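Local coordinates for protein lipopolysaccharide heptosyltransferase 2 (PDB 1PSW) that transfers the second heptose from ADP-L-glycero-beta-D-manno-heptose to the heptosyl-Kdo2-lipid A module while the lipopolysaccharide core is being built, at residues I6-V11 with Y85-S90; M16-Y21 with P158-S163; R42-R47 with T250-A255; G107-M112 with V120-K125. All blocks are in the same frame, centred on the assembly; numbering follows the deposited sequence.

Contact 1 of 4, residues I6-V11 with Y85-S90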
# COMPACT_ATOMS: atom_id res chain seq x y z
N ILE A 6 -1.21 13.49 -9.60
CA ILE A 6 -2.57 13.19 -9.17
C ILE A 6 -2.45 11.75 -8.69
O ILE A 6 -2.35 10.83 -9.51
CB ILE A 6 -3.57 13.26 -10.34
CG1 ILE A 6 -3.49 14.63 -11.03
CG2 ILE A 6 -4.98 12.99 -9.84
CD1 ILE A 6 -3.80 15.81 -10.13
N GLY A 7 -2.41 11.56 -7.38
CA GLY A 7 -2.25 10.22 -6.85
C GLY A 7 -3.51 9.39 -6.78
O GLY A 7 -4.62 9.93 -6.82
N PRO A 8 -3.37 8.05 -6.69
CA PRO A 8 -4.52 7.15 -6.62
C PRO A 8 -5.21 7.24 -5.27
O PRO A 8 -4.67 7.80 -4.32
CB PRO A 8 -3.90 5.79 -6.89
CG PRO A 8 -2.54 5.91 -6.28
CD PRO A 8 -2.11 7.29 -6.74
N SER A 9 -6.41 6.67 -5.18
CA SER A 9 -7.19 6.71 -3.95
C SER A 9 -7.21 5.39 -3.20
O SER A 9 -8.15 5.11 -2.46
CB SER A 9 -8.62 7.12 -4.27
OG SER A 9 -8.63 8.37 -4.93
N TRP A 10 -6.19 4.56 -3.40
CA TRP A 10 -6.11 3.28 -2.72
C TRP A 10 -4.75 3.16 -2.08
O TRP A 10 -3.75 3.53 -2.69
CB TRP A 10 -6.33 2.13 -3.70
CG TRP A 10 -7.68 2.15 -4.30
CD1 TRP A 10 -8.03 2.63 -5.53
CD2 TRP A 10 -8.89 1.66 -3.70
NE1 TRP A 10 -9.38 2.48 -5.74
CE2 TRP A 10 -9.93 1.89 -4.63
CE3 TRP A 10 -9.19 1.07 -2.47
CZ2 TRP A 10 -11.26 1.53 -4.37
CZ3 TRP A 10 -10.51 0.71 -2.21
CH2 TRP A 10 -11.53 0.94 -3.15
N VAL A 11 -4.71 2.63 -0.87
CA VAL A 11 -3.45 2.46 -0.16
C VAL A 11 -2.41 1.72 -0.99
O VAL A 11 -1.29 2.21 -1.16
CB VAL A 11 -3.66 1.70 1.17
CG1 VAL A 11 -2.32 1.41 1.83
CG2 VAL A 11 -4.52 2.54 2.11
N TYR A 85 1.48 14.43 -13.70
CA TYR A 85 1.31 13.00 -13.93
C TYR A 85 -0.01 12.58 -13.31
O TYR A 85 -0.24 12.81 -12.13
CB TYR A 85 2.46 12.20 -13.29
CG TYR A 85 3.81 12.43 -13.93
CD1 TYR A 85 4.24 11.66 -15.02
CD2 TYR A 85 4.65 13.44 -13.47
CE1 TYR A 85 5.46 11.91 -15.64
CE2 TYR A 85 5.87 13.69 -14.09
CZ TYR A 85 6.27 12.93 -15.17
OH TYR A 85 7.47 13.19 -15.80
N VAL A 86 -0.88 11.98 -14.11
CA VAL A 86 -2.18 11.53 -13.62
C VAL A 86 -2.13 10.02 -13.49
O VAL A 86 -2.00 9.31 -14.49
CB VAL A 86 -3.31 11.95 -14.59
CG1 VAL A 86 -4.67 11.58 -14.02
CG2 VAL A 86 -3.25 13.45 -14.85
N LEU A 87 -2.23 9.52 -12.26
CA LEU A 87 -2.14 8.08 -11.99
C LEU A 87 -3.47 7.34 -12.03
O LEU A 87 -3.52 6.19 -12.44
CB LEU A 87 -1.41 7.85 -10.67
CG LEU A 87 0.00 8.47 -10.64
CD1 LEU A 87 0.73 8.10 -9.34
CD2 LEU A 87 0.80 7.98 -11.84
N PRO A 88 -4.55 7.98 -11.57
CA PRO A 88 -5.83 7.26 -11.62
C PRO A 88 -6.19 7.08 -13.10
O PRO A 88 -5.58 7.72 -13.95
CB PRO A 88 -6.79 8.20 -10.90
CG PRO A 88 -5.89 8.93 -9.94
CD PRO A 88 -4.68 9.22 -10.79
N ASN A 89 -7.16 6.23 -13.40
CA ASN A 89 -7.56 6.02 -14.79
C ASN A 89 -8.80 6.82 -15.16
O ASN A 89 -9.08 7.01 -16.34
CB ASN A 89 -7.82 4.53 -15.05
CG ASN A 89 -6.54 3.72 -15.13
OD1 ASN A 89 -5.72 3.91 -16.03
ND2 ASN A 89 -6.35 2.81 -14.17
N SER A 90 -9.54 7.28 -14.16
CA SER A 90 -10.77 8.03 -14.41
C SER A 90 -10.53 9.25 -15.29
O SER A 90 -9.46 9.87 -15.25
CB SER A 90 -11.40 8.48 -13.09
OG SER A 90 -10.68 9.55 -12.53

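Contact 2 of 4, residues M16-Y21 with P158-S163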
# COMPACT_ATOMS: atom_id res chain seq x y z
N MSE A 16 2.59 1.96 -4.33
CA MSE A 16 3.28 1.69 -5.59
C MSE A 16 3.72 2.97 -6.29
O MSE A 16 4.75 2.98 -6.95
CB MSE A 16 2.38 0.91 -6.56
CG MSE A 16 1.90 -0.41 -6.04
SE MSE A 16 3.36 -1.42 -5.35
CE MSE A 16 4.20 -1.82 -7.00
N SER A 17 2.94 4.04 -6.15
CA SER A 17 3.28 5.29 -6.82
C SER A 17 4.58 5.87 -6.30
O SER A 17 5.19 6.71 -6.95
CB SER A 17 2.14 6.30 -6.69
OG SER A 17 1.99 6.78 -5.36
N GLN A 18 5.04 5.42 -5.14
CA GLN A 18 6.29 5.93 -4.63
C GLN A 18 7.42 5.60 -5.60
O GLN A 18 8.40 6.32 -5.68
CB GLN A 18 6.64 5.35 -3.25
CG GLN A 18 7.80 6.09 -2.61
CD GLN A 18 8.35 5.41 -1.37
OE1 GLN A 18 9.12 6.00 -0.61
NE2 GLN A 18 7.97 4.16 -1.17
N SER A 19 7.29 4.49 -6.32
CA SER A 19 8.33 4.11 -7.28
C SER A 19 8.49 5.16 -8.36
O SER A 19 9.61 5.40 -8.84
CB SER A 19 8.01 2.77 -7.93
OG SER A 19 8.20 1.71 -7.01
N LEU A 20 7.39 5.78 -8.77
CA LEU A 20 7.47 6.83 -9.77
C LEU A 20 8.22 8.03 -9.18
O LEU A 20 9.10 8.60 -9.83
CB LEU A 20 6.06 7.27 -10.23
CG LEU A 20 6.03 8.54 -11.10
CD1 LEU A 20 6.82 8.31 -12.39
CD2 LEU A 20 4.59 8.91 -11.42
N TYR A 21 7.88 8.41 -7.94
CA TYR A 21 8.53 9.54 -7.29
C TYR A 21 10.03 9.29 -7.12
O TYR A 21 10.85 10.19 -7.36
CB TYR A 21 7.91 9.83 -5.91
CG TYR A 21 6.39 9.87 -5.90
CD1 TYR A 21 5.68 10.22 -7.05
CD2 TYR A 21 5.66 9.51 -4.77
CE1 TYR A 21 4.29 10.20 -7.08
CE2 TYR A 21 4.27 9.49 -4.78
CZ TYR A 21 3.59 9.83 -5.94
OH TYR A 21 2.22 9.77 -5.99
N PRO A 158 9.04 0.64 -3.82
CA PRO A 158 8.58 1.50 -2.72
C PRO A 158 9.46 1.15 -1.53
O PRO A 158 9.88 0.00 -1.38
CB PRO A 158 7.14 1.05 -2.51
CG PRO A 158 6.73 0.58 -3.89
CD PRO A 158 7.94 -0.18 -4.35
N GLN A 159 9.71 2.13 -0.67
CA GLN A 159 10.57 1.90 0.47
C GLN A 159 10.26 2.94 1.54
O GLN A 159 10.19 4.13 1.26
CB GLN A 159 12.03 2.00 0.02
CG GLN A 159 13.08 1.79 1.09
CD GLN A 159 14.47 1.62 0.49
OE1 GLN A 159 14.93 2.45 -0.29
NE2 GLN A 159 15.15 0.54 0.86
N LEU A 160 10.06 2.46 2.77
CA LEU A 160 9.75 3.33 3.90
C LEU A 160 10.70 3.05 5.06
O LEU A 160 11.10 1.91 5.27
CB LEU A 160 8.31 3.09 4.37
CG LEU A 160 7.17 3.42 3.39
CD1 LEU A 160 5.82 3.01 3.98
CD2 LEU A 160 7.19 4.91 3.09
N GLN A 161 11.05 4.10 5.80
CA GLN A 161 11.96 3.97 6.93
C GLN A 161 11.25 4.51 8.18
O GLN A 161 10.45 5.44 8.09
CB GLN A 161 13.24 4.77 6.68
CG GLN A 161 13.99 4.39 5.40
CD GLN A 161 14.72 3.06 5.50
OE1 GLN A 161 15.59 2.89 6.36
NE2 GLN A 161 14.38 2.12 4.63
N VAL A 162 11.53 3.90 9.32
CA VAL A 162 10.94 4.28 10.60
C VAL A 162 12.01 4.17 11.70
O VAL A 162 12.70 3.15 11.79
CB VAL A 162 9.74 3.36 10.97
CG1 VAL A 162 9.27 3.65 12.38
CG2 VAL A 162 8.60 3.55 9.97
N SER A 163 12.16 5.20 12.52
CA SER A 163 13.16 5.18 13.59
C SER A 163 12.68 4.47 14.85
O SER A 163 11.48 4.28 15.05
CB SER A 163 13.56 6.60 13.95
OG SER A 163 12.48 7.27 14.59

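Contact 3 of 4, residues R42-R47 with T250-A255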
# COMPACT_ATOMS: atom_id res chain seq x y z
N ARG A 42 -2.97 11.88 3.03
CA ARG A 42 -1.89 12.73 3.51
C ARG A 42 -0.94 12.04 4.49
O ARG A 42 0.27 12.21 4.38
CB ARG A 42 -2.45 14.00 4.17
CG ARG A 42 -1.35 14.87 4.77
CD ARG A 42 -1.38 16.30 4.24
NE ARG A 42 -0.25 17.08 4.75
CZ ARG A 42 -0.10 18.39 4.57
NH1 ARG A 42 -1.01 19.07 3.90
NH2 ARG A 42 0.97 19.01 5.07
N PRO A 43 -1.47 11.26 5.45
CA PRO A 43 -0.59 10.58 6.42
C PRO A 43 0.48 9.69 5.78
O PRO A 43 1.63 9.71 6.20
CB PRO A 43 -1.58 9.79 7.27
CG PRO A 43 -2.79 10.67 7.25
CD PRO A 43 -2.88 11.06 5.80
N LEU A 44 0.09 8.92 4.77
CA LEU A 44 1.03 8.02 4.10
C LEU A 44 2.08 8.81 3.34
O LEU A 44 3.28 8.49 3.38
CB LEU A 44 0.28 7.10 3.15
CG LEU A 44 1.07 5.95 2.54
CD1 LEU A 44 1.75 5.15 3.64
CD2 LEU A 44 0.14 5.05 1.74
N LEU A 45 1.63 9.84 2.64
CA LEU A 45 2.53 10.69 1.87
C LEU A 45 3.57 11.35 2.77
O LEU A 45 4.70 11.60 2.35
CB LEU A 45 1.73 11.77 1.14
CG LEU A 45 0.82 11.28 0.01
CD1 LEU A 45 -0.14 12.38 -0.40
CD2 LEU A 45 1.67 10.82 -1.17
N SER A 46 3.18 11.65 4.00
CA SER A 46 4.09 12.31 4.93
C SER A 46 5.24 11.38 5.30
O SER A 46 6.26 11.82 5.83
CB SER A 46 3.35 12.76 6.19
OG SER A 46 3.08 11.67 7.05
N ARG A 47 5.08 10.08 5.03
CA ARG A 47 6.12 9.12 5.33
C ARG A 47 7.07 8.93 4.16
O ARG A 47 8.08 8.24 4.30
CB ARG A 47 5.51 7.76 5.72
CG ARG A 47 4.60 7.79 6.93
CD ARG A 47 5.30 8.32 8.17
NE ARG A 47 6.58 7.67 8.44
CZ ARG A 47 7.29 7.86 9.55
NH1 ARG A 47 6.83 8.68 10.49
NH2 ARG A 47 8.45 7.26 9.72
N THR A 250 -6.08 4.03 14.03
CA THR A 250 -4.86 4.69 13.59
C THR A 250 -5.00 5.45 12.28
O THR A 250 -5.89 5.17 11.47
CB THR A 250 -3.76 3.64 13.33
OG1 THR A 250 -4.13 2.87 12.17
CG2 THR A 250 -3.61 2.69 14.52
N GLN A 251 -4.10 6.41 12.08
CA GLN A 251 -4.03 7.17 10.83
C GLN A 251 -2.94 6.38 10.09
O GLN A 251 -2.16 5.67 10.74
CB GLN A 251 -3.57 8.61 11.09
CG GLN A 251 -4.64 9.49 11.72
CD GLN A 251 -5.86 9.65 10.83
OE1 GLN A 251 -5.78 10.20 9.73
NE2 GLN A 251 -7.00 9.15 11.29
N LEU A 252 -2.86 6.50 8.77
CA LEU A 252 -1.85 5.74 8.01
C LEU A 252 -0.41 5.91 8.49
O LEU A 252 0.37 4.95 8.43
CB LEU A 252 -1.93 6.10 6.52
CG LEU A 252 -3.19 5.61 5.80
CD1 LEU A 252 -3.23 6.13 4.36
CD2 LEU A 252 -3.21 4.10 5.82
N ASP A 253 -0.05 7.10 8.94
CA ASP A 253 1.30 7.33 9.41
C ASP A 253 1.56 6.50 10.67
O ASP A 253 2.62 5.91 10.82
CB ASP A 253 1.57 8.83 9.62
CG ASP A 253 0.69 9.46 10.70
OD1 ASP A 253 -0.49 9.10 10.84
OD2 ASP A 253 1.20 10.35 11.41
N GLN A 254 0.57 6.42 11.56
CA GLN A 254 0.73 5.63 12.76
C GLN A 254 0.74 4.14 12.42
O GLN A 254 1.46 3.35 13.04
CB GLN A 254 -0.39 5.93 13.73
CG GLN A 254 -0.39 7.37 14.18
CD GLN A 254 -1.64 7.74 14.93
OE1 GLN A 254 -2.75 7.53 14.45
NE2 GLN A 254 -1.47 8.31 16.11
N ALA A 255 -0.06 3.75 11.42
CA ALA A 255 -0.10 2.36 11.00
C ALA A 255 1.26 1.94 10.45
O ALA A 255 1.75 0.84 10.75
CB ALA A 255 -1.18 2.17 9.92
O HOH W 1 4.21 10.87 10.99

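Contact 4 of 4, residues G107-M112 with V120-K125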
# COMPACT_ATOMS: atom_id res chain seq x y z
N GLY A 107 0.25 10.46 -18.62
CA GLY A 107 -0.54 9.42 -17.99
C GLY A 107 -1.00 8.37 -18.99
O GLY A 107 -1.00 8.63 -20.19
N TRP A 108 -1.36 7.19 -18.50
CA TRP A 108 -1.83 6.15 -19.41
C TRP A 108 -3.20 6.59 -19.92
O TRP A 108 -3.90 7.34 -19.25
CB TRP A 108 -1.94 4.80 -18.70
CG TRP A 108 -0.60 4.29 -18.25
CD1 TRP A 108 -0.06 4.39 -17.00
CD2 TRP A 108 0.38 3.63 -19.06
NE1 TRP A 108 1.21 3.84 -16.99
CE2 TRP A 108 1.50 3.37 -18.24
CE3 TRP A 108 0.42 3.23 -20.41
CZ2 TRP A 108 2.64 2.73 -18.72
CZ3 TRP A 108 1.57 2.59 -20.88
CH2 TRP A 108 2.66 2.35 -20.04
N ARG A 109 -3.56 6.15 -21.12
CA ARG A 109 -4.82 6.53 -21.72
C ARG A 109 -6.03 6.41 -20.80
O ARG A 109 -6.86 7.32 -20.74
CB ARG A 109 -5.06 5.71 -23.00
CG ARG A 109 -6.23 6.18 -23.83
CD ARG A 109 -6.21 5.53 -25.20
NE ARG A 109 -6.34 4.08 -25.14
CZ ARG A 109 -6.26 3.28 -26.19
NH1 ARG A 109 -6.04 3.79 -27.40
NH2 ARG A 109 -6.39 1.97 -26.05
N GLY A 110 -6.14 5.30 -20.06
CA GLY A 110 -7.27 5.13 -19.16
C GLY A 110 -8.60 5.30 -19.87
O GLY A 110 -8.84 4.65 -20.89
N GLU A 111 -9.47 6.16 -19.34
CA GLU A 111 -10.77 6.40 -19.95
C GLU A 111 -10.70 7.42 -21.09
O GLU A 111 -11.31 8.49 -21.01
CB GLU A 111 -11.78 6.90 -18.92
CG GLU A 111 -11.90 6.04 -17.68
CD GLU A 111 -13.10 6.43 -16.83
OE1 GLU A 111 -13.40 7.64 -16.72
OE2 GLU A 111 -13.74 5.52 -16.26
N MSE A 112 -9.94 7.08 -22.13
CA MSE A 112 -9.79 7.94 -23.30
C MSE A 112 -9.47 9.39 -22.94
O MSE A 112 -10.20 10.30 -23.33
CB MSE A 112 -11.07 7.91 -24.13
CG MSE A 112 -11.65 6.53 -24.36
SE MSE A 112 -10.37 5.28 -25.11
CE MSE A 112 -10.45 3.93 -23.72
N VAL A 120 -0.29 11.15 -23.80
CA VAL A 120 -1.00 9.90 -23.53
C VAL A 120 -0.15 8.69 -23.89
O VAL A 120 0.51 8.66 -24.93
CB VAL A 120 -2.32 9.84 -24.33
CG1 VAL A 120 -2.04 9.97 -25.82
CG2 VAL A 120 -3.06 8.55 -24.04
N ARG A 121 -0.15 7.69 -23.01
CA ARG A 121 0.61 6.47 -23.24
C ARG A 121 -0.38 5.33 -23.44
O ARG A 121 -1.26 5.11 -22.61
CB ARG A 121 1.51 6.17 -22.03
CG ARG A 121 2.38 7.34 -21.55
CD ARG A 121 3.38 7.78 -22.60
NE ARG A 121 4.26 8.86 -22.13
CZ ARG A 121 5.25 8.70 -21.25
NH1 ARG A 121 5.51 7.51 -20.73
NH2 ARG A 121 5.99 9.75 -20.90
N VAL A 122 -0.25 4.61 -24.56
CA VAL A 122 -1.15 3.49 -24.84
C VAL A 122 -0.60 2.26 -24.13
O VAL A 122 0.53 1.84 -24.38
CB VAL A 122 -1.23 3.18 -26.35
CG1 VAL A 122 -2.31 2.15 -26.61
CG2 VAL A 122 -1.50 4.45 -27.13
N LEU A 123 -1.42 1.70 -23.25
CA LEU A 123 -1.03 0.54 -22.46
C LEU A 123 -1.17 -0.83 -23.12
O LEU A 123 -2.23 -1.18 -23.64
CB LEU A 123 -1.81 0.55 -21.14
CG LEU A 123 -1.56 -0.59 -20.16
CD1 LEU A 123 -0.09 -0.61 -19.76
CD2 LEU A 123 -2.45 -0.42 -18.93
N ASP A 124 -0.08 -1.58 -23.08
CA ASP A 124 -0.03 -2.94 -23.61
C ASP A 124 0.15 -3.80 -22.36
O ASP A 124 1.27 -3.98 -21.88
CB ASP A 124 1.18 -3.10 -24.54
CG ASP A 124 1.22 -4.47 -25.21
OD1 ASP A 124 0.82 -5.46 -24.58
OD2 ASP A 124 1.68 -4.55 -26.37
N LYS A 125 -0.96 -4.32 -21.83
CA LYS A 125 -0.93 -5.12 -20.61
C LYS A 125 0.11 -6.24 -20.58
O LYS A 125 0.66 -6.54 -19.52
CB LYS A 125 -2.32 -5.70 -20.35
CG LYS A 125 -3.37 -4.63 -20.07
CD LYS A 125 -4.69 -5.22 -19.61
CE LYS A 125 -5.65 -4.10 -19.21
NZ LYS A 125 -6.90 -4.62 -18.59

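Contact 1 of 4, residues I6-V11 with Y85-S90
I6 and V86 pair in parallel where strands 2-6 and 83-86 reach their C-terminal ends, in the middle of the six-stranded N-terminal sheet. Two backbone bonds fix the register: I6 N reaches Y85 O at 2.8 Å, and L87 N returns to I6 O at 3.0 Å. The I6 and V86 side chains leave the same face of the sheet and run side by side, CG1 of I6 against CG2 of V86 at 4.0 Å, with P97 of helix 95-99 covering them both. With strand order 3-2-1-4-5-6, this is a Rossmann-like sheet of the GT-B fold, and these are its first and fourth strands, which meet at the switch point where the order reverses. Beyond the bridge two prolines take over. The P88 ring crosses the I6 side chain at about a right angle, its CD 3.9 Å from I6 CG2. The same CD is 3.1 Å from I6 O, while P88 CG lies against G7 O. L87 turns to the other side: its CG stands beside the backbone N (chi1 -57°), which keeps CG within 3.5 Å of I6 O, the acceptor of that N. Its CD1 packs alongside P8 CD at 3.9 Å and reaches S17 of helix 11-27.

Contact 2 of 4, residues M16-Y21 with P158-S163
P158 presses its ring against one side of helix 11-27, between the side chains of M16, Q18 and S19. The most bent of the three is M16, a selenomethionine. Its CB points away from P158, but the bend at chi2 (-49°) brings SE back to 4.2 Å from P158 CG. The same CG sits 4.0 Å from M16 CA, which puts the ring close to the helix backbone as well. S19 meets the ring at its neighbouring corner. Its hydroxyl OG stands 3.3 Å from P158 CD, and its hydrogen bond goes to the carbonyl of L156, two residues before the proline. Q18 does the opposite of M16: CG is anti to the backbone N (chi1 -169°) and the rest of the chain is extended, carrying the amide out past CA and CB of P158 to the backbone of Q159, with Q18 CD 3.5 Å from Q159 O. The helix is kinked here, and S19 N bonds to M16 O at 3.0 Å, a three-residue step. Residues 158-163 belong to the connection that leads from helix 131-137, in the N-terminal half of this GT-B enzyme, to helix 164-173 of the C-terminal half; further along, L160 and V162 lean on helix 252-260. P158 N has no hydrogen to offer, and the S19 hydroxyl can only pack against the proline. It turns its bond to L156 O instead, and through that carbonyl it holds the connection on the helix.

Contact 3 of 4, residues R42-R47 with T250-A255
D253 holds its CG between the backbone N and the carbonyl carbon (chi1 63°), while R47, across the contact, has CG beside the backbone N and then bends at chi2 (-58°) and chi3. The two side chains cross at about a right angle, and it is their aliphatic parts that meet: R47 CD is 4.0 Å from D253 CB. The charged ends stay apart, R47 NH1 and D253 OD2 being 5.9 Å from each other. One water lies between them, in the plane of the guanidinium at its edge; it donates to D253 OD2 at 3.1 Å, and its bond from R47 NH1 is weak. The arginine's main partner is E166, in a salt bridge to NH1, and NH2 bonds to Q161 O. P43 fills the middle of the contact. Its CB approaches D253 N at 3.5 Å, in the first turn of helix 252-260, and also touches L252 CB at 3.8 Å. Further along its side chain, L252 puts CD1 3.8 Å from L44 CB. P43 O accepts a bond from S46 OG at 2.6 Å, tilted from the carbonyl plane, and D253 CB lies 3.5 Å from the same oxygen. The contact joins the short helix 42-45 of the N-terminal half to the start of helix 252-260 of the C-terminal half, across the boundary between the two domains of the GT-B fold. Behind it L45 rests on strand 51-56, L44 touches M14 of helix 11-27, and L44 and R47 continue onto V256 and I257 of helix 252-260.

Contact 4 of 4, residues G107-M112 with V120-K125
W108 lies with its indole between R121 and L123, at the edge of the N-terminal Rossmann-like sheet, where strand 104-108 pairs in parallel with the outermost strand 119-121. The two backbones are tied by R121 N to G107 O at 3.1 Å and by R109 N to R121 O at 2.9 Å. W108 and R121 rise from one face of the sheet, and their side chains cross at a slant; the W108 chi1 of -64° puts CG beside the backbone N and sets the direction in which the indole leaves the strand. R121 CB touches one face of the indole toward its rim, 3.5 Å from W108 CE3. The opposite face takes L123, which meets the ring at about a right angle and makes a CH-pi contact: L123 CD1 sits 4.0 Å from the centroid of the six-membered ring, 17° off the normal. V122 O comes to the edge, near the ring plane, at 3.7 Å from W108 CZ3. The indole is held further by R134 O, which bonds to NE1, and by W128, edge-to-face. Past its CB, R121 leads away from the tryptophan, to a salt bridge with D119 and a bond to Y140 O. R109 runs alongside V120 and V122, pointing the same way. Its guanidinium lies with one face against V122 CG1, off toward the rim, and NH1 bonds to Y114 OH. Nearer the backbone, V120 CG2 lies 3.5 Å from R109 CA and 3.6 Å from R109 CB.

In the fold
Contacts 1 and 4 belong to the same N-terminal sheet, on neighbouring strands 83-86 and 104-108, and both rest on parallel backbone pairing. Contact 1 is buried at the centre, dressed with aliphatic and proline carbons, whereas contact 4, at the edge and partly open, adds an indole and arginines. The loops of the two meet through N89 and E111. Contacts 2 and 3 have no strand pairing and work by side-chain packing: contact 2 is buried and packs the connecting segment on helix 11-27, while contact 3 joins a helix of each half at the surface, with a water and charges. They touch where L160 CD2 packs on R47 O. L87 of contact 1 packs on L20 of contact 2.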